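Local coordinates for penicillin-binding protein 2B (Streptococcus pneumoniae, PDB 2WAE) that cross-links peptides between adjacent glycan strands of the pneumococcal cell wall as a transpeptidase of the elongasome, and binds penicillin, at residues P281-H286 with E294-I299; T52-S57 with N186-T191; D92-A97 with Y176-L181; S48-K53 with I285-H290; T75-V80 with S218-R223. All coordinates share one frame; numbering follows the deposited sequence. Where two conformers were deposited one is given.

Contact 1. Residues P281-H286 with E294-I299. Unlike the reference sequence in segment 281-286: Pro281 (reference Ser). Unlike the reference sequence in segment 294-299: Glu297 (reference Asp), Asn298 (reference Thr). With ZN (zinc ion), chain B.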
# COMPACT_ATOMS: atom_id res chain seq x y z
N PRO A 281 0.31 24.66 16.87
CA PRO A 281 0.07 25.81 17.74
C PRO A 281 -0.47 26.91 16.87
O PRO A 281 0.08 27.16 15.81
CB PRO A 281 1.47 26.17 18.25
CG PRO A 281 2.36 25.77 17.15
CD PRO A 281 1.74 24.50 16.58
N VAL A 282 -1.57 27.53 17.27
CA VAL A 282 -2.19 28.56 16.46
C VAL A 282 -2.14 29.90 17.18
O VAL A 282 -2.30 29.97 18.40
CB VAL A 282 -3.65 28.23 16.09
CG1 VAL A 282 -4.26 29.33 15.21
CG2 VAL A 282 -3.72 26.89 15.36
N LYS A 283 -1.89 30.96 16.41
CA LYS A 283 -1.84 32.33 16.92
C LYS A 283 -2.75 33.19 16.06
O LYS A 283 -2.82 32.99 14.85
CB LYS A 283 -0.43 32.88 16.84
CG LYS A 283 0.53 32.29 17.85
CD LYS A 283 1.95 32.77 17.58
CE LYS A 283 2.89 32.40 18.73
NZ LYS A 283 2.97 30.93 18.97
N GLU A 284 -3.45 34.12 16.70
CA GLU A 284 -4.18 35.14 15.96
C GLU A 284 -3.45 36.47 16.02
O GLU A 284 -2.83 36.82 17.03
CB GLU A 284 -5.62 35.31 16.47
CG GLU A 284 -6.66 34.55 15.65
CD GLU A 284 -8.08 34.74 16.16
OE1 GLU A 284 -8.33 35.71 16.91
OE2 GLU A 284 -8.96 33.91 15.82
N ILE A 285 -3.49 37.20 14.91
CA ILE A 285 -3.02 38.57 14.88
C ILE A 285 -4.18 39.42 14.36
O ILE A 285 -4.86 39.03 13.41
CB ILE A 285 -1.76 38.71 13.98
CG1 ILE A 285 -0.57 37.94 14.58
CG2 ILE A 285 -1.36 40.16 13.82
CD1 ILE A 285 -0.52 36.47 14.24
N HIS A 286 -4.45 40.55 15.01
CA HIS A 286 -5.45 41.49 14.51
C HIS A 286 -4.84 42.82 14.09
O HIS A 286 -3.85 43.26 14.67
CB HIS A 286 -6.59 41.69 15.50
CG HIS A 286 -7.53 40.52 15.57
ND1 HIS A 286 -8.25 40.09 14.48
CD2 HIS A 286 -7.85 39.69 16.58
CE1 HIS A 286 -8.97 39.04 14.82
NE2 HIS A 286 -8.75 38.77 16.09
N GLU A 294 -1.29 44.67 15.76
CA GLU A 294 -1.63 45.28 17.05
C GLU A 294 -1.05 44.49 18.22
O GLU A 294 -0.33 45.04 19.05
CB GLU A 294 -3.15 45.40 17.20
CG GLU A 294 -3.78 46.50 16.37
CD GLU A 294 -5.29 46.55 16.50
OE1 GLU A 294 -5.93 45.47 16.43
OE2 GLU A 294 -5.84 47.66 16.66
N SER A 295 -1.37 43.20 18.28
CA SER A 295 -0.82 42.30 19.29
C SER A 295 -0.92 40.88 18.76
O SER A 295 -1.69 40.60 17.84
CB SER A 295 -1.61 42.43 20.59
OG SER A 295 -2.97 42.14 20.38
N VAL A 296 -0.14 39.97 19.36
CA VAL A 296 -0.11 38.58 18.91
C VAL A 296 -0.68 37.62 19.95
O VAL A 296 0.04 37.16 20.83
CB VAL A 296 1.33 38.15 18.54
CG1 VAL A 296 2.32 38.65 19.58
CG2 VAL A 296 1.41 36.63 18.40
N GLU A 297 -1.98 37.33 19.84
CA GLU A 297 -2.67 36.45 20.79
C GLU A 297 -2.69 34.98 20.36
O GLU A 297 -2.68 34.66 19.16
CB GLU A 297 -4.09 36.94 21.08
CG GLU A 297 -5.13 36.52 20.06
CD GLU A 297 -6.39 37.36 20.13
OE1 GLU A 297 -6.36 38.42 20.78
OE2 GLU A 297 -7.41 36.95 19.52
N ASN A 298 -2.72 34.09 21.35
CA ASN A 298 -2.60 32.65 21.10
C ASN A 298 -3.93 31.92 21.20
O ASN A 298 -4.76 32.23 22.05
CB ASN A 298 -1.61 32.01 22.07
CG ASN A 298 -0.18 32.31 21.71
OD1 ASN A 298 0.17 33.44 21.38
ND2 ASN A 298 0.67 31.28 21.76
N ILE A 299 -4.11 30.95 20.33
CA ILE A 299 -5.36 30.20 20.32
C ILE A 299 -5.10 28.79 20.84
O ILE A 299 -5.67 28.38 21.85
CB ILE A 299 -5.99 30.15 18.92
CG1 ILE A 299 -6.25 31.57 18.41
CG2 ILE A 299 -7.27 29.34 18.94
CD1 ILE A 299 -6.80 31.63 16.99
ZN ZN B . -9.20 37.13 18.31
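Glu284 turns about its first torsion to -98°, well off a staggered minimum, while Glu297 holds CG between its own backbone N and carbonyl carbon (chi1 83°); with both chains extended beyond CG, the carboxylates run side by side to a shared zinc ion. Glu284 OE1 and Glu297 OE2 each stand 2.2 Å from the zinc. Their carboxylate planes are only 29° apart, and Glu284 OE1 comes within 3.0 Å of Glu297 OE2, a closeness that the bound cation would make tolerable for two negative groups. His286, two residues beyond Glu284 and therefore on the same face, turns NE2 to the metal, which lies in the ring plane at 2.8 Å; that bond is long, and the ring was deposited in two conformers. Its ND1 is taken by Ser50 O on the neighbouring strand.

Ile299 supplies an apolar wall beside the site, its CD1 lying 3.2 Å from Glu284 CG and also reaching Val282 CG1. On the opposite face Lys283 lies alongside Asn298, its methylene chain running beside the amide, with Lys283 CG 3.7 Å from Asn298 OD1. The backbones are joined from Val282 O to Ile299 N (2.8 Å) and from Glu297 O to Glu284 N, the return bond of the latter pair being weak; nearer the turn, Glu294 N reaches His286 O at 3.1 Å. Alternation along the strands thus gathers two acids and a histidine on one side, making a zinc site on the face of an antiparallel beta hairpin, strands 282-287 and 293-300.

Contact 2. Residues T52-S57 with N186-T191. Unlike the reference sequence in segment 52-57: Val54 (reference Ile), Thr56 (reference Ser).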
# COMPACT_ATOMS: atom_id res chain seq x y z
N THR A 52 -7.10 37.83 10.97
CA THR A 52 -6.14 36.88 10.37
C THR A 52 -5.41 35.96 11.36
O THR A 52 -4.91 36.40 12.39
CB THR A 52 -5.10 37.58 9.44
OG1 THR A 52 -4.15 36.62 8.98
CG2 THR A 52 -4.36 38.70 10.17
N LYS A 53 -5.35 34.68 11.03
CA LYS A 53 -4.72 33.69 11.91
C LYS A 53 -3.62 32.88 11.21
O LYS A 53 -3.79 32.45 10.08
CB LYS A 53 -5.79 32.77 12.51
CG LYS A 53 -6.76 32.19 11.49
CD LYS A 53 -8.01 31.60 12.13
CE LYS A 53 -8.72 30.67 11.13
NZ LYS A 53 -9.96 30.04 11.66
N VAL A 54 -2.49 32.68 11.89
CA VAL A 54 -1.34 31.96 11.33
C VAL A 54 -1.02 30.72 12.15
O VAL A 54 -1.36 30.62 13.32
CB VAL A 54 -0.04 32.80 11.27
CG1 VAL A 54 -0.17 33.97 10.31
CG2 VAL A 54 0.42 33.22 12.65
N THR A 55 -0.32 29.79 11.52
CA THR A 55 -0.12 28.48 12.11
C THR A 55 1.30 27.95 11.91
O THR A 55 2.01 28.35 10.99
CB THR A 55 -1.18 27.48 11.56
OG1 THR A 55 -0.90 26.15 12.01
CG2 THR A 55 -1.22 27.50 10.04
N THR A 56 1.72 27.06 12.80
CA THR A 56 3.03 26.43 12.68
C THR A 56 2.98 24.92 12.98
O THR A 56 2.39 24.48 13.97
CB THR A 56 4.09 27.14 13.55
OG1 THR A 56 5.29 26.37 13.56
CG2 THR A 56 3.60 27.33 14.98
N SER A 57 3.59 24.12 12.11
CA SER A 57 3.49 22.67 12.23
C SER A 57 4.24 22.08 13.43
O SER A 57 5.14 22.70 13.97
CB SER A 57 3.94 22.00 10.93
OG SER A 57 5.31 22.29 10.69
N ASN A 186 2.39 36.86 5.33
CA ASN A 186 2.41 37.96 6.31
C ASN A 186 2.07 37.53 7.73
O ASN A 186 1.05 36.88 7.96
CB ASN A 186 1.47 39.09 5.87
CG ASN A 186 2.11 40.06 4.89
OD1 ASN A 186 3.19 39.82 4.36
ND2 ASN A 186 1.44 41.18 4.64
N PHE A 187 2.92 37.88 8.69
CA PHE A 187 2.74 37.53 10.10
C PHE A 187 3.02 36.08 10.43
O PHE A 187 3.10 35.72 11.60
CB PHE A 187 1.35 37.90 10.61
CG PHE A 187 0.94 39.30 10.28
CD1 PHE A 187 -0.06 39.54 9.35
CD2 PHE A 187 1.55 40.38 10.89
CE1 PHE A 187 -0.44 40.83 9.03
CE2 PHE A 187 1.18 41.67 10.58
CZ PHE A 187 0.18 41.90 9.65
N ALA A 188 3.17 35.24 9.40
CA ALA A 188 3.45 33.83 9.62
C ALA A 188 4.93 33.63 9.92
O ALA A 188 5.75 34.49 9.62
CB ALA A 188 3.03 32.99 8.41
N THR A 189 5.24 32.48 10.51
CA THR A 189 6.61 32.08 10.77
C THR A 189 6.94 30.84 9.95
O THR A 189 6.38 29.77 10.18
CB THR A 189 6.82 31.76 12.25
OG1 THR A 189 6.63 32.95 13.03
CG2 THR A 189 8.22 31.20 12.49
N GLY A 190 7.84 30.99 8.99
CA GLY A 190 8.24 29.89 8.12
C GLY A 190 9.70 29.50 8.31
O GLY A 190 10.51 30.27 8.80
N THR A 191 10.01 28.27 7.91
CA THR A 191 11.38 27.76 7.93
C THR A 191 12.12 28.19 6.67
O THR A 191 11.54 28.22 5.58
CB THR A 191 11.41 26.23 8.05
OG1 THR A 191 10.90 25.86 9.33
CG2 THR A 191 12.81 25.68 7.90
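The phenyl ring of Phe187 meets the methyl of Thr52 at a slant, Thr52 CG2 standing 4.5 Å from Phe187 CD1. On that same side of the ring plane lie two residues of the adjoining strand, Ile285 with CG2 and Leu287 with CD2, so an aromatic group suits the place by offering a broad apolar surface to several aliphatic chains at once. This is packing between two small antiparallel sheets of the family's dimerisation region: strand 50-55 borders the sheet it forms with 282-287 and 293-300, and the loop leading into strand 189-191 belongs to the border of the other, alongside strand 72-83.

Val54 makes most of the close contacts. Its CG1 lies anti to the carbonyl carbon (chi1 -65°), which drops this branch onto the chain at Ala188, 3.7 Å from Ala188 N and 3.8 Å from Ala188 CB. The small methyl of Ala188 lets the two backbones approach closely, the CA atoms of Val54 and Ala188 being 5.4 Å apart. Val54 CG1 also touches Phe187 CB, at 4.2 Å. Phe187 itself adopts a left-handed backbone conformation (phi 74°), a turn in the chain that sends its ring toward Thr52 while the next residue swings under Val54.

The backbones are satisfied by their own sheets rather than by each other: Val54 pairs with Lys283, and both Phe187 and Ala188 bond to Arg84. Beyond, Thr189 OG1 is held by Thr83. The branched valine meets polar atoms as well as carbon, with Val54 CG1 3.9 Å from Asn186 O and Val54 CG2 3.8 Å from Phe187 O.

Contact 3. Residues D92-A97 with Y176-L181. Unlike the reference sequence in segment 92-97: Ile96 (reference Thr).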
# COMPACT_ATOMS: atom_id res chain seq x y z
N ASP A 92 13.79 45.45 1.29
CA ASP A 92 14.04 44.99 2.66
C ASP A 92 14.35 43.50 2.73
O ASP A 92 15.25 43.10 3.48
CB ASP A 92 12.85 45.34 3.57
CG ASP A 92 12.65 46.85 3.73
OD1 ASP A 92 13.63 47.62 3.59
OD2 ASP A 92 11.50 47.26 4.01
N LEU A 93 13.62 42.68 1.98
CA LEU A 93 13.87 41.24 1.96
C LEU A 93 15.22 40.87 1.36
O LEU A 93 15.95 40.05 1.92
CB LEU A 93 12.75 40.45 1.27
CG LEU A 93 11.42 40.31 2.01
CD1 LEU A 93 10.58 39.27 1.29
CD2 LEU A 93 11.57 39.93 3.49
N LYS A 94 15.56 41.46 0.22
CA LYS A 94 16.91 41.40 -0.35
C LYS A 94 18.03 41.67 0.66
O LYS A 94 19.02 40.94 0.69
CB LYS A 94 17.06 42.41 -1.47
CG LYS A 94 16.48 42.01 -2.81
CD LYS A 94 16.74 43.16 -3.78
CE LYS A 94 16.42 42.80 -5.22
NZ LYS A 94 16.98 43.82 -6.15
N GLU A 95 17.88 42.73 1.46
CA GLU A 95 18.89 43.10 2.46
C GLU A 95 19.02 42.05 3.56
O GLU A 95 20.11 41.84 4.08
CB GLU A 95 18.59 44.47 3.07
CG GLU A 95 18.54 45.61 2.06
CD GLU A 95 19.90 45.94 1.46
OE1 GLU A 95 20.92 45.77 2.16
OE2 GLU A 95 19.96 46.37 0.28
N ILE A 96 17.91 41.41 3.90
CA ILE A 96 17.89 40.31 4.86
C ILE A 96 18.57 39.04 4.32
O ILE A 96 19.29 38.37 5.06
CB ILE A 96 16.46 40.03 5.38
CG1 ILE A 96 15.97 41.22 6.21
CG2 ILE A 96 16.42 38.79 6.25
CD1 ILE A 96 14.51 41.17 6.61
N ALA A 97 18.35 38.72 3.05
CA ALA A 97 19.02 37.58 2.41
C ALA A 97 20.55 37.75 2.41
O ALA A 97 21.29 36.83 2.78
CB ALA A 97 18.51 37.39 1.00
N TYR A 176 18.18 32.77 -3.87
CA TYR A 176 17.56 31.62 -3.27
C TYR A 176 16.95 31.94 -1.91
O TYR A 176 15.81 31.57 -1.62
CB TYR A 176 18.59 30.51 -3.11
CG TYR A 176 18.02 29.29 -2.46
CD1 TYR A 176 17.26 28.38 -3.19
CD2 TYR A 176 18.25 29.03 -1.11
CE1 TYR A 176 16.74 27.25 -2.59
CE2 TYR A 176 17.74 27.91 -0.51
CZ TYR A 176 16.98 27.02 -1.24
OH TYR A 176 16.48 25.91 -0.62
N LEU A 177 17.72 32.61 -1.07
CA LEU A 177 17.27 33.02 0.26
C LEU A 177 16.13 34.03 0.17
O LEU A 177 15.12 33.91 0.89
CB LEU A 177 18.43 33.62 1.05
CG LEU A 177 19.60 32.70 1.44
CD1 LEU A 177 20.71 33.59 1.97
CD2 LEU A 177 19.21 31.62 2.45
N PHE A 178 16.28 35.02 -0.70
CA PHE A 178 15.20 35.97 -0.96
C PHE A 178 13.90 35.22 -1.25
O PHE A 178 12.84 35.61 -0.76
CB PHE A 178 15.56 36.91 -2.11
CG PHE A 178 14.42 37.80 -2.52
CD1 PHE A 178 14.30 39.08 -1.99
CD2 PHE A 178 13.47 37.36 -3.43
CE1 PHE A 178 13.25 39.91 -2.36
CE2 PHE A 178 12.42 38.18 -3.81
CZ PHE A 178 12.31 39.46 -3.28
N SER A 179 14.00 34.14 -2.03
CA SER A 179 12.86 33.30 -2.37
C SER A 179 12.22 32.70 -1.13
O SER A 179 11.01 32.74 -0.97
CB SER A 179 13.30 32.16 -3.29
OG SER A 179 13.51 32.65 -4.60
N GLN A 180 13.06 32.15 -0.27
CA GLN A 180 12.61 31.49 0.96
C GLN A 180 11.88 32.45 1.89
O GLN A 180 10.87 32.08 2.48
CB GLN A 180 13.81 30.90 1.69
CG GLN A 180 14.46 29.71 0.99
CD GLN A 180 13.57 28.49 1.00
OE1 GLN A 180 13.33 27.89 2.06
NE2 GLN A 180 13.08 28.12 -0.17
N LEU A 181 12.41 33.66 2.02
CA LEU A 181 11.76 34.70 2.81
C LEU A 181 10.47 35.18 2.15
O LEU A 181 9.47 35.44 2.81
CB LEU A 181 12.69 35.90 2.99
CG LEU A 181 14.13 35.59 3.36
CD1 LEU A 181 14.96 36.87 3.26
CD2 LEU A 181 14.19 34.98 4.74
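Phe178 leans across to the neighbouring helix and overlaps the backbone and side-chain roots of Leu93 and Lys94. Its CG is anti to the backbone N (chi1 173°), which throws the ring outward along the flank of its own helix until Phe178 CE1 lies 3.7 Å from Leu93 CB. Lys94 N comes up at the ring edge, in its plane, 3.5 Å from Phe178 CD1, and Lys94 CG touches the same carbon, Phe178 CD1, from one side of the plane. Only the methylene root of the lysine is used here; its extended chain leads away to a cation-pi contact with Tyr119.

Ala97 marks where the helices come near. Having just one methyl, it admits Leu177, with Ala97 CB 3.8 Å from Leu177 CB; Ala97 CB is also 3.7 Å from Phe178 N. One turn further on, Leu181 packs CD1 3.8 Å from Ile96 CG2. Leucine suits both places because one methyl branch, CD1, reaches past the helix surface to a backbone carbonyl of the other helix: Leu177 CD1 lies 3.4 Å from Ala97 O, and Leu181 CD1 meets Leu93 O.

The short axes pass 8.5 Å apart at 123°. Phe82 of strand 72-83 touches both Leu93 and Leu181. The contact is a largely apolar and mostly buried helix-helix packing that joins helices 90-100 and 171-182 in the dimerisation region of this penicillin-binding protein.

Contact 4. Residues S48-K53 with I285-H290. Unlike the reference sequence in segment 285-290: His290 (reference Tyr).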
# COMPACT_ATOMS: atom_id res chain seq x y z
N SER A 48 -15.60 47.85 11.40
CA SER A 48 -14.71 47.11 10.44
C SER A 48 -13.30 46.89 10.99
O SER A 48 -12.48 47.81 11.00
CB SER A 48 -14.67 47.83 9.09
OG SER A 48 -14.37 49.21 9.25
N ALA A 49 -13.02 45.66 11.43
CA ALA A 49 -11.70 45.31 11.96
C ALA A 49 -11.15 44.07 11.25
O ALA A 49 -11.88 43.12 10.99
CB ALA A 49 -11.77 45.08 13.46
N SER A 50 -9.85 44.08 10.96
CA SER A 50 -9.24 43.03 10.16
C SER A 50 -8.92 41.77 10.97
O SER A 50 -8.44 41.85 12.09
CB SER A 50 -7.98 43.56 9.47
OG SER A 50 -7.71 42.86 8.27
N GLN A 51 -9.20 40.62 10.36
CA GLN A 51 -9.03 39.32 11.01
C GLN A 51 -8.02 38.47 10.24
O GLN A 51 -8.08 38.40 9.02
CB GLN A 51 -10.39 38.61 11.08
CG GLN A 51 -10.34 37.10 11.34
CD GLN A 51 -10.07 36.76 12.79
OE1 GLN A 51 -10.33 37.56 13.69
NE2 GLN A 51 -9.55 35.55 13.03
N THR A 52 -7.10 37.83 10.97
CA THR A 52 -6.14 36.88 10.37
C THR A 52 -5.41 35.96 11.36
O THR A 52 -4.91 36.40 12.39
CB THR A 52 -5.10 37.58 9.44
OG1 THR A 52 -4.15 36.62 8.98
CG2 THR A 52 -4.36 38.70 10.17
N LYS A 53 -5.35 34.68 11.03
CA LYS A 53 -4.72 33.69 11.91
C LYS A 53 -3.62 32.88 11.21
O LYS A 53 -3.79 32.45 10.08
CB LYS A 53 -5.79 32.77 12.51
CG LYS A 53 -6.76 32.19 11.49
CD LYS A 53 -8.01 31.60 12.13
CE LYS A 53 -8.72 30.67 11.13
NZ LYS A 53 -9.96 30.04 11.66
N ILE A 285 -3.49 37.20 14.91
CA ILE A 285 -3.02 38.57 14.88
C ILE A 285 -4.18 39.42 14.36
O ILE A 285 -4.86 39.03 13.41
CB ILE A 285 -1.76 38.71 13.98
CG1 ILE A 285 -0.57 37.94 14.58
CG2 ILE A 285 -1.36 40.16 13.82
CD1 ILE A 285 -0.52 36.47 14.24
N HIS A 286 -4.45 40.55 15.01
CA HIS A 286 -5.45 41.49 14.51
C HIS A 286 -4.84 42.82 14.09
O HIS A 286 -3.85 43.26 14.67
CB HIS A 286 -6.59 41.69 15.50
CG HIS A 286 -7.53 40.52 15.57
ND1 HIS A 286 -8.25 40.09 14.48
CD2 HIS A 286 -7.85 39.69 16.58
CE1 HIS A 286 -8.97 39.04 14.82
NE2 HIS A 286 -8.75 38.77 16.09
N LEU A 287 -5.46 43.44 13.09
CA LEU A 287 -4.91 44.60 12.41
C LEU A 287 -5.75 45.86 12.63
O LEU A 287 -6.96 45.79 12.83
CB LEU A 287 -4.78 44.28 10.91
CG LEU A 287 -4.43 42.82 10.58
CD1 LEU A 287 -4.66 42.48 9.11
CD2 LEU A 287 -3.01 42.48 10.99
N ASP A 288 -5.09 47.02 12.57
CA ASP A 288 -5.67 48.27 13.04
C ASP A 288 -6.38 49.08 11.95
O ASP A 288 -7.57 48.90 11.70
CB ASP A 288 -4.60 49.12 13.73
CG ASP A 288 -3.23 48.96 13.09
OD1 ASP A 288 -3.14 48.98 11.84
OD2 ASP A 288 -2.24 48.81 13.84
N LYS A 289 -5.64 49.99 11.32
CA LYS A 289 -6.18 50.80 10.24
C LYS A 289 -5.62 50.36 8.89
O LYS A 289 -6.36 49.92 8.01
CB LYS A 289 -5.92 52.29 10.50
CG LYS A 289 -4.45 52.67 10.65
CD LYS A 289 -4.28 54.09 11.19
CE LYS A 289 -4.62 54.15 12.67
NZ LYS A 289 -4.12 55.41 13.28
N HIS A 290 -4.30 50.45 8.75
CA HIS A 290 -3.63 50.06 7.51
C HIS A 290 -3.65 48.54 7.33
O HIS A 290 -3.62 48.05 6.20
CB HIS A 290 -2.19 50.59 7.49
CG HIS A 290 -2.10 52.07 7.62
ND1 HIS A 290 -2.51 52.93 6.62
CD2 HIS A 290 -1.65 52.86 8.63
CE1 HIS A 290 -2.32 54.18 7.01
NE2 HIS A 290 -1.80 54.16 8.23
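Strands 50-53 and 285-287 run antiparallel, at 158° and with axes 5.2 Å apart, and the backbone hydrogen bond found between them runs from Ile285 N to Thr52 O, 3.0 Å long. The pairing is loose throughout, yet it makes strand 50-55 the border of a three-stranded antiparallel sheet whose middle strand is 282-287. Where a regular ladder would rely on backbone groups, a side chain steps in: in the conformer described, the imidazole of His286 gives its ND1 hydrogen to Ser50 O at 3.0 Å. The donor lies in the carbonyl plane, on a lone pair, and the oxygen is only 11° out of the ring plane, so the bond would steady the rotation of this zinc-binding ring. Gln51 lies beside the same ring, but its contact there is too close to be trusted.

On the other face Leu287 packs on the carbon atoms of Ser50 and Thr52. With chi1 at -34°, and so off a staggered position, it spreads its fork over the small serine and the threonine methyl. Ser50 CB is 3.6 Å from Leu287 CB, and Leu287 CD1 lies 3.9 Å from Thr52 CG2. The leucine also packs on Phe187, which continues the apolar layer. Threonine fits this spot by being branched: while OG1 is directed elsewhere, its methyl carbon settles over the neighbouring strand, with Thr52 CG2 3.3 Å from Ile285 O.

Contact 5. Residues T75-V80 with S218-R223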
# COMPACT_ATOMS: atom_id res chain seq x y z
N THR A 75 14.37 12.67 14.18
CA THR A 75 15.64 13.16 14.67
C THR A 75 15.55 14.68 14.77
O THR A 75 15.24 15.36 13.80
CB THR A 75 16.84 12.58 13.87
OG1 THR A 75 17.99 13.42 14.05
CG2 THR A 75 16.54 12.42 12.38
N LEU A 76 15.77 15.20 15.98
CA LEU A 76 15.56 16.61 16.27
C LEU A 76 16.72 17.47 15.77
O LEU A 76 17.89 17.14 15.99
CB LEU A 76 15.36 16.77 17.77
CG LEU A 76 14.79 18.06 18.36
CD1 LEU A 76 13.88 17.72 19.54
CD2 LEU A 76 15.93 18.99 18.79
N LYS A 77 16.41 18.57 15.09
CA LYS A 77 17.43 19.49 14.56
C LYS A 77 17.04 20.96 14.72
O LYS A 77 15.88 21.26 15.01
CB LYS A 77 17.67 19.20 13.07
CG LYS A 77 16.44 19.38 12.22
CD LYS A 77 16.76 19.48 10.73
CE LYS A 77 15.48 19.64 9.92
NZ LYS A 77 15.77 20.00 8.51
N GLN A 78 17.98 21.87 14.50
CA GLN A 78 17.66 23.30 14.56
C GLN A 78 17.75 24.01 13.22
O GLN A 78 18.69 23.80 12.46
CB GLN A 78 18.53 24.01 15.60
CG GLN A 78 18.35 23.44 16.98
CD GLN A 78 18.92 24.34 18.04
OE1 GLN A 78 18.43 25.44 18.24
NE2 GLN A 78 19.96 23.87 18.72
N VAL A 79 16.78 24.88 12.93
CA VAL A 79 16.71 25.53 11.64
C VAL A 79 16.53 27.04 11.75
O VAL A 79 16.02 27.55 12.74
CB VAL A 79 15.52 25.00 10.83
CG1 VAL A 79 15.58 25.55 9.42
CG2 VAL A 79 15.55 23.48 10.78
N VAL A 80 16.93 27.76 10.71
CA VAL A 80 16.62 29.18 10.64
C VAL A 80 15.14 29.36 10.35
O VAL A 80 14.62 28.73 9.43
CB VAL A 80 17.40 29.89 9.52
CG1 VAL A 80 17.13 31.38 9.57
CG2 VAL A 80 18.88 29.61 9.64
N SER A 218 14.59 27.97 15.32
CA SER A 218 13.56 27.14 15.90
C SER A 218 13.95 25.69 15.70
O SER A 218 14.97 25.40 15.08
CB SER A 218 12.20 27.48 15.29
OG SER A 218 12.13 27.05 13.95
N THR A 219 13.13 24.79 16.24
CA THR A 219 13.45 23.37 16.26
C THR A 219 12.56 22.65 15.27
O THR A 219 11.35 22.79 15.31
CB THR A 219 13.20 22.80 17.67
OG1 THR A 219 14.25 23.24 18.54
CG2 THR A 219 13.17 21.28 17.65
N SER A 220 13.18 21.88 14.39
CA SER A 220 12.46 21.05 13.42
C SER A 220 12.91 19.61 13.58
O SER A 220 13.65 19.28 14.50
CB SER A 220 12.72 21.55 12.00
OG SER A 220 11.99 20.80 11.05
N TRP A 221 12.44 18.75 12.68
CA TRP A 221 12.62 17.31 12.82
C TRP A 221 12.87 16.73 11.44
O TRP A 221 12.14 17.03 10.51
CB TRP A 221 11.35 16.70 13.44
CG TRP A 221 11.11 17.15 14.87
CD1 TRP A 221 11.67 16.61 16.01
CD2 TRP A 221 10.27 18.23 15.31
NE1 TRP A 221 11.22 17.30 17.12
CE2 TRP A 221 10.37 18.29 16.72
CE3 TRP A 221 9.45 19.15 14.64
CZ2 TRP A 221 9.67 19.24 17.47
CZ3 TRP A 221 8.76 20.09 15.40
CH2 TRP A 221 8.87 20.13 16.80
N ASP A 222 13.93 15.95 11.31
CA ASP A 222 14.11 15.12 10.11
C ASP A 222 13.41 13.79 10.36
O ASP A 222 13.42 13.27 11.48
CB ASP A 222 15.58 14.90 9.76
CG ASP A 222 16.15 16.00 8.87
OD1 ASP A 222 15.40 16.56 8.04
OD2 ASP A 222 17.36 16.32 9.00
N ARG A 223 12.77 13.28 9.32
CA ARG A 223 12.11 11.99 9.41
C ARG A 223 13.01 10.97 8.73
O ARG A 223 13.45 11.16 7.59
CB ARG A 223 10.75 12.06 8.70
CG ARG A 223 9.92 10.80 8.76
CD ARG A 223 9.28 10.68 10.12
NE ARG A 223 8.06 9.88 10.05
CZ ARG A 223 7.24 9.68 11.08
NH1 ARG A 223 7.52 10.22 12.26
NH2 ARG A 223 6.15 8.94 10.93
O HOH W 1 15.34 25.98 18.69
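Thr75 pairs with Asp222 through two backbone bonds, Thr75 N to Asp222 O and Asp222 N to Thr75 O, both 2.9 Å. Its methyl covers the root of the aspartate, Thr75 CG2 lying 3.7 Å from Asp222 CB. Leu76, facing the other side of the sheet, lies alongside Trp221 and points the same way, Leu76 CD1 standing 3.6 Å from Trp221 NE1. One face of the indole receives Thr219 CG2, 4.0 Å above the plane and offset toward the rim; this methyl also touches Leu76 CG, so Leu76, the methyl of Thr219 and the indole pack together.

Lys77 and Ser220 exchange two backbone hydrogen bonds, Lys77 N meeting Ser220 O at 2.9 Å. The lysine CG sits between the backbone N and the carbonyl carbon (chi1 60°), and from there the extended chain crosses Asp222 at about a right angle, ending in a long, weak salt bridge of Lys77 NZ with Asp222 OD1 at 3.5 Å. The small Ser220 leaves room for this passage. These pairs belong to a regular antiparallel ladder between strands 72-83 and 215-225, in which 72-83 is the central strand of a three-stranded sheet and 215-225 borders it.

Gln78 is opposite Thr219, and a water spans the pair, giving a hydrogen to Gln78 OE1 and bonding Thr219 OG1. Val79 pairs with Ser218, whose OG is held by Ser81; Val79 CG2 also packs 3.6 Å from Ser220 CB.

From the N terminus, strand 50-55 opens both contact 4 and contact 2. Strand 72-83 then opens contact 5, and helix 90-100 opens contact 3, which closes first at helix 171-182 and so nests inside the loops of contacts 2, 4 and 5. Contact 2 closes next at 186-191 and contact 5 at 218-223, their segments alternating so that they cross. Contact 4 closes at 285-290, enclosing contact 5 as well; contact 1 is a short hairpin starting on that same strand. Contacts 1 and 4 build one sheet, contact 5 builds another, contact 2 packs the two together, and contact 3 joins helices beyond them.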